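PDB 4ZMI: telomere length regulator taz1 from Schizosaccharomyces pombe, which binds double-stranded telomeric DNA and regulates telomere length and function, represented here by its helical TRF-family domain. Local coordinates for residues F33-F46 with A212-F224. Residues are numbered along the deposited sequence; the frame is centred on the assembly and turned at random.
Sequences FSESSKDIVNPESF and ASFPAFVNAVIHF
Phe33 and Phe214, each sent across to the opposite segment, give the two largest shares of this contact, with Pro215 next, by CH-pi and apolar packing. Phe33 is a knob among Pro215, Val218, Asn219 and Ile222; its extended first torsion (chi1 178°) carries the ring out to them. Val218 CG1 stands 3.6 Å from the Phe33 ring centroid, almost straight over one face. At the ring edge Asn219 OD1 comes within 3.1 Å of Phe33 CE2, the amide plane turned 74° from the ring, and Pro215 O also approaches. Phe214 reaches the opposite way: Pro43 CD rests on one face, 3.7 Å from the ring centroid, Val218 CG2 lies over the other, and Phe46 CD2 meets CE2 at the Phe214 edge. Replacing Phe214 with an alanine would probably open a gap between helix 214-229 and the Pro43-Phe46 turn, leaving Pro43 CD without its ring face.

The hydrogen bonds stay within 33-46: Ser37 OG donates to Phe33 O, and Asn42 OD1 caps helix 43-50, accepting from Ser45 N at 2.7 Å and from Ser45 OG.

The start of helix 214-229 thus exemplifies packing on a helix-loop-helix turn: the end of helix 5-35, the following loop and the start of helix 43-50, with Arg151 of helix 137-154 also touching Phe214.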
loop_
_atom_site.group_PDB
_atom_site.type_symbol
_atom_site.label_atom_id
_atom_site.label_comp_id
_atom_site.label_asym_id
_atom_site.label_seq_id
_atom_site.Cartn_x
_atom_site.Cartn_y
_atom_site.Cartn_z
ATOM N N PHE A 33 -9.955 4.826 -15.519
ATOM C CA PHE A 33 -10.010 3.361 -15.499
ATOM C C PHE A 33 -11.411 2.799 -15.791
ATOM O O PHE A 33 -11.552 1.648 -16.208
ATOM C CB PHE A 33 -9.481 2.759 -14.187
ATOM C CG PHE A 33 -9.572 1.261 -14.150
ATOM C CD1 PHE A 33 -8.669 0.491 -14.860
ATOM C CD2 PHE A 33 -10.592 0.623 -13.456
ATOM C CE1 PHE A 33 -8.756 -0.896 -14.858
ATOM C CE2 PHE A 33 -10.696 -0.770 -13.449
ATOM C CZ PHE A 33 -9.770 -1.529 -14.146
ATOM N N SER A 34 -12.447 3.594 -15.555
ATOM C CA SER A 34 -13.806 3.115 -15.784
ATOM C C SER A 34 -14.115 3.018 -17.271
ATOM O O SER A 34 -14.939 2.215 -17.680
ATOM C CB SER A 34 -14.831 4.006 -15.082
ATOM O OG SER A 34 -14.659 3.953 -13.679
ATOM N N GLU A 35 -13.439 3.834 -18.071
ATOM C CA GLU A 35 -13.658 3.852 -19.511
ATOM C C GLU A 35 -13.073 2.611 -20.187
ATOM O O GLU A 35 -13.692 2.033 -21.084
ATOM C CB GLU A 35 -13.042 5.112 -20.133
ATOM C CG GLU A 35 -13.397 6.412 -19.425
ATOM C CD GLU A 35 -14.796 6.894 -19.743
ATOM O OE1 GLU A 35 -15.371 6.447 -20.761
ATOM O OE2 GLU A 35 -15.316 7.730 -18.975
ATOM N N SER A 36 -11.890 2.193 -19.746
ATOM C CA SER A 36 -11.132 1.188 -20.489
ATOM C C SER A 36 -10.835 -0.082 -19.699
ATOM O O SER A 36 -9.797 -0.712 -19.893
ATOM C CB SER A 36 -9.824 1.802 -20.990
ATOM O OG SER A 36 -9.957 3.203 -21.160
ATOM N N SER A 37 -11.761 -0.472 -18.829
ATOM C CA SER A 37 -11.573 -1.640 -17.971
ATOM C C SER A 37 -11.317 -2.961 -18.704
ATOM O O SER A 37 -11.295 -4.008 -18.068
ATOM C CB SER A 37 -12.777 -1.818 -17.038
ATOM O OG SER A 37 -12.969 -0.679 -16.224
ATOM N N LYS A 38 -11.151 -2.932 -20.026
ATOM C CA LYS A 38 -10.782 -4.150 -20.756
ATOM C C LYS A 38 -9.586 -3.955 -21.694
ATOM O O LYS A 38 -8.928 -4.924 -22.071
ATOM C CB LYS A 38 -11.986 -4.771 -21.493
ATOM C CG LYS A 38 -12.311 -4.176 -22.865
ATOM C CD LYS A 38 -11.955 -5.134 -24.002
ATOM C CE LYS A 38 -12.533 -4.656 -25.330
ATOM N NZ LYS A 38 -12.040 -5.453 -26.486
ATOM N N ASP A 39 -9.298 -2.709 -22.059
ATOM C CA ASP A 39 -8.123 -2.425 -22.880
ATOM C C ASP A 39 -6.861 -2.210 -22.038
ATOM O O ASP A 39 -5.743 -2.345 -22.541
ATOM C CB ASP A 39 -8.366 -1.217 -23.780
ATOM C CG ASP A 39 -9.454 -1.464 -24.791
ATOM O OD1 ASP A 39 -10.461 -2.107 -24.425
ATOM O OD2 ASP A 39 -9.301 -1.027 -25.952
ATOM N N ILE A 40 -7.042 -1.871 -20.763
ATOM C CA ILE A 40 -5.919 -1.678 -19.851
ATOM C C ILE A 40 -5.384 -3.041 -19.407
ATOM O O ILE A 40 -5.809 -3.597 -18.399
ATOM C CB ILE A 40 -6.343 -0.821 -18.655
ATOM C CG1 ILE A 40 -7.030 0.448 -19.158
ATOM C CG2 ILE A 40 -5.146 -0.470 -17.770
ATOM C CD1 ILE A 40 -7.404 1.427 -18.070
ATOM N N VAL A 41 -4.446 -3.568 -20.187
ATOM C CA VAL A 41 -3.996 -4.949 -20.060
ATOM C C VAL A 41 -2.849 -5.102 -19.058
ATOM O O VAL A 41 -2.645 -6.174 -18.491
ATOM C CB VAL A 41 -3.587 -5.511 -21.445
ATOM C CG1 VAL A 41 -3.207 -6.985 -21.364
ATOM C CG2 VAL A 41 -4.720 -5.328 -22.442
ATOM N N ASN A 42 -2.104 -4.026 -18.831
ATOM C CA ASN A 42 -1.005 -4.060 -17.875
ATOM C C ASN A 42 -0.732 -2.645 -17.376
ATOM O O ASN A 42 -1.342 -1.693 -17.885
ATOM C CB ASN A 42 0.240 -4.690 -18.512
ATOM C CG ASN A 42 0.598 -4.060 -19.842
ATOM O OD1 ASN A 42 0.389 -2.864 -20.058
ATOM N ND2 ASN A 42 1.140 -4.866 -20.744
ATOM N N PRO A 43 0.159 -2.498 -16.371
ATOM C CA PRO A 43 0.458 -1.139 -15.920
ATOM C C PRO A 43 0.893 -0.215 -17.057
ATOM O O PRO A 43 0.426 0.922 -17.111
ATOM C CB PRO A 43 1.595 -1.338 -14.900
ATOM C CG PRO A 43 1.899 -2.825 -14.883
ATOM C CD PRO A 43 0.707 -3.506 -15.445
ATOM N N GLU A 44 1.743 -0.696 -17.960
ATOM C CA GLU A 44 2.201 0.143 -19.066
ATOM C C GLU A 44 1.035 0.676 -19.890
ATOM O O GLU A 44 1.054 1.827 -20.349
ATOM C CB GLU A 44 3.180 -0.601 -19.966
ATOM C CG GLU A 44 3.591 0.192 -21.197
ATOM C CD GLU A 44 4.333 1.469 -20.853
ATOM O OE1 GLU A 44 5.158 1.439 -19.908
ATOM O OE2 GLU A 44 4.094 2.497 -21.532
ATOM N N SER A 45 0.010 -0.150 -20.051
ATOM C CA SER A 45 -1.189 0.277 -20.772
ATOM C C SER A 45 -1.952 1.321 -19.977
ATOM O O SER A 45 -2.512 2.273 -20.543
ATOM C CB SER A 45 -2.100 -0.913 -21.068
ATOM O OG SER A 45 -1.397 -1.896 -21.800
ATOM N N PHE A 46 -1.982 1.122 -18.663
ATOM C CA PHE A 46 -2.599 2.073 -17.756
ATOM C C PHE A 46 -1.900 3.410 -17.961
ATOM O O PHE A 46 -2.538 4.467 -17.961
ATOM C CB PHE A 46 -2.463 1.590 -16.310
ATOM C CG PHE A 46 -3.533 2.093 -15.395
ATOM C CD1 PHE A 46 -4.308 3.187 -15.742
ATOM C CD2 PHE A 46 -3.756 1.473 -14.173
ATOM C CE1 PHE A 46 -5.290 3.658 -14.890
ATOM C CE2 PHE A 46 -4.734 1.941 -13.316
ATOM C CZ PHE A 46 -5.500 3.037 -13.678
ATOM N N ALA A 212 -3.939 -12.927 -11.701
ATOM C CA ALA A 212 -5.201 -12.345 -12.155
ATOM C C ALA A 212 -4.985 -11.362 -13.288
ATOM O O ALA A 212 -3.877 -10.873 -13.492
ATOM C CB ALA A 212 -5.946 -11.701 -11.033
ATOM N N SER A 213 -6.046 -11.100 -14.039
ATOM C CA SER A 213 -5.995 -10.093 -15.075
ATOM C C SER A 213 -5.825 -8.733 -14.415
ATOM O O SER A 213 -6.334 -8.495 -13.309
ATOM C CB SER A 213 -7.290 -10.092 -15.858
ATOM O OG SER A 213 -8.369 -9.918 -14.964
ATOM N N PHE A 214 -5.111 -7.846 -15.102
ATOM C CA PHE A 214 -4.862 -6.506 -14.598
ATOM C C PHE A 214 -6.134 -5.726 -14.244
ATOM O O PHE A 214 -6.224 -5.183 -13.148
ATOM C CB PHE A 214 -3.951 -5.705 -15.535
ATOM C CG PHE A 214 -3.370 -4.477 -14.886
ATOM C CD1 PHE A 214 -2.452 -4.599 -13.861
ATOM C CD2 PHE A 214 -3.763 -3.214 -15.274
ATOM C CE1 PHE A 214 -1.922 -3.485 -13.245
ATOM C CE2 PHE A 214 -3.229 -2.097 -14.670
ATOM C CZ PHE A 214 -2.306 -2.234 -13.653
ATOM N N PRO A 215 -7.125 -5.669 -15.153
ATOM C CA PRO A 215 -8.315 -4.884 -14.806
ATOM C C PRO A 215 -9.034 -5.455 -13.598
ATOM O O PRO A 215 -9.775 -4.750 -12.912
ATOM C CB PRO A 215 -9.198 -5.042 -16.038
ATOM C CG PRO A 215 -8.735 -6.303 -16.656
ATOM C CD PRO A 215 -7.261 -6.262 -16.490
ATOM N N ALA A 216 -8.822 -6.735 -13.347
ATOM C CA ALA A 216 -9.415 -7.352 -12.184
ATOM C C ALA A 216 -8.550 -7.043 -10.967
ATOM O O ALA A 216 -9.056 -6.815 -9.866
ATOM C CB ALA A 216 -9.553 -8.850 -12.386
ATOM N N PHE A 217 -7.238 -7.053 -11.174
ATOM C CA PHE A 217 -6.302 -6.666 -10.128
ATOM C C PHE A 217 -6.631 -5.249 -9.690
ATOM O O PHE A 217 -6.880 -4.989 -8.507
ATOM C CB PHE A 217 -4.869 -6.769 -10.642
ATOM C CG PHE A 217 -3.832 -6.283 -9.663
ATOM C CD1 PHE A 217 -3.831 -6.735 -8.359
ATOM C CD2 PHE A 217 -2.841 -5.396 -10.054
ATOM C CE1 PHE A 217 -2.875 -6.295 -7.457
ATOM C CE2 PHE A 217 -1.880 -4.965 -9.148
ATOM C CZ PHE A 217 -1.903 -5.422 -7.855
ATOM N N VAL A 218 -6.681 -4.348 -10.665
ATOM C CA VAL A 218 -6.942 -2.945 -10.401
ATOM C C VAL A 218 -8.243 -2.775 -9.651
ATOM O O VAL A 218 -8.292 -2.117 -8.614
ATOM C CB VAL A 218 -6.987 -2.128 -11.685
ATOM C CG1 VAL A 218 -7.456 -0.710 -11.402
ATOM C CG2 VAL A 218 -5.617 -2.116 -12.337
ATOM N N ASN A 219 -9.297 -3.397 -10.152
ATOM C CA ASN A 219 -10.576 -3.302 -9.464
ATOM C C ASN A 219 -10.527 -3.852 -8.038
ATOM O O ASN A 219 -11.150 -3.303 -7.140
ATOM C CB ASN A 219 -11.719 -3.905 -10.295
ATOM C CG ASN A 219 -12.288 -2.908 -11.306
ATOM O OD1 ASN A 219 -12.431 -1.713 -11.010
ATOM N ND2 ASN A 219 -12.601 -3.392 -12.508
ATOM N N ALA A 220 -9.760 -4.907 -7.803
ATOM C CA ALA A 220 -9.636 -5.405 -6.435
ATOM C C ALA A 220 -8.833 -4.401 -5.576
ATOM O O ALA A 220 -9.135 -4.198 -4.395
ATOM C CB ALA A 220 -9.012 -6.804 -6.408
ATOM N N VAL A 221 -7.846 -3.745 -6.176
ATOM C CA VAL A 221 -7.034 -2.779 -5.428
ATOM C C VAL A 221 -7.905 -1.602 -5.012
ATOM O O VAL A 221 -7.996 -1.270 -3.830
ATOM C CB VAL A 221 -5.817 -2.288 -6.251
ATOM C CG1 VAL A 221 -5.151 -1.101 -5.572
ATOM C CG2 VAL A 221 -4.821 -3.404 -6.408
ATOM N N ILE A 222 -8.567 -0.998 -5.995
ATOM C CA ILE A 222 -9.467 0.118 -5.748
ATOM C C ILE A 222 -10.488 -0.247 -4.697
ATOM O O ILE A 222 -10.710 0.503 -3.757
ATOM C CB ILE A 222 -10.203 0.538 -7.029
ATOM C CG1 ILE A 222 -9.233 1.246 -7.974
ATOM C CG2 ILE A 222 -11.383 1.438 -6.689
ATOM C CD1 ILE A 222 -9.731 1.378 -9.380
ATOM N N HIS A 223 -11.089 -1.416 -4.844
ATOM C CA HIS A 223 -12.053 -1.875 -3.859
ATOM C C HIS A 223 -11.425 -1.866 -2.473
ATOM O O HIS A 223 -11.994 -1.309 -1.533
ATOM C CB HIS A 223 -12.550 -3.284 -4.189
ATOM C CG HIS A 223 -13.806 -3.665 -3.464
ATOM N ND1 HIS A 223 -13.828 -3.982 -2.122
ATOM C CD2 HIS A 223 -15.083 -3.789 -3.899
ATOM C CE1 HIS A 223 -15.064 -4.279 -1.760
ATOM N NE2 HIS A 223 -15.847 -4.167 -2.821
ATOM N N PHE A 224 -10.243 -2.469 -2.362
ATOM C CA PHE A 224 -9.585 -2.638 -1.067
ATOM C C PHE A 224 -9.198 -1.318 -0.417
ATOM O O PHE A 224 -9.369 -1.148 0.784
ATOM C CB PHE A 224 -8.350 -3.525 -1.191
ATOM C CG PHE A 224 -7.555 -3.625 0.079
ATOM C CD1 PHE A 224 -7.963 -4.463 1.094
ATOM C CD2 PHE A 224 -6.405 -2.889 0.253
ATOM C CE1 PHE A 224 -7.233 -4.567 2.253
ATOM C CE2 PHE A 224 -5.679 -2.984 1.414
ATOM C CZ PHE A 224 -6.092 -3.822 2.415
#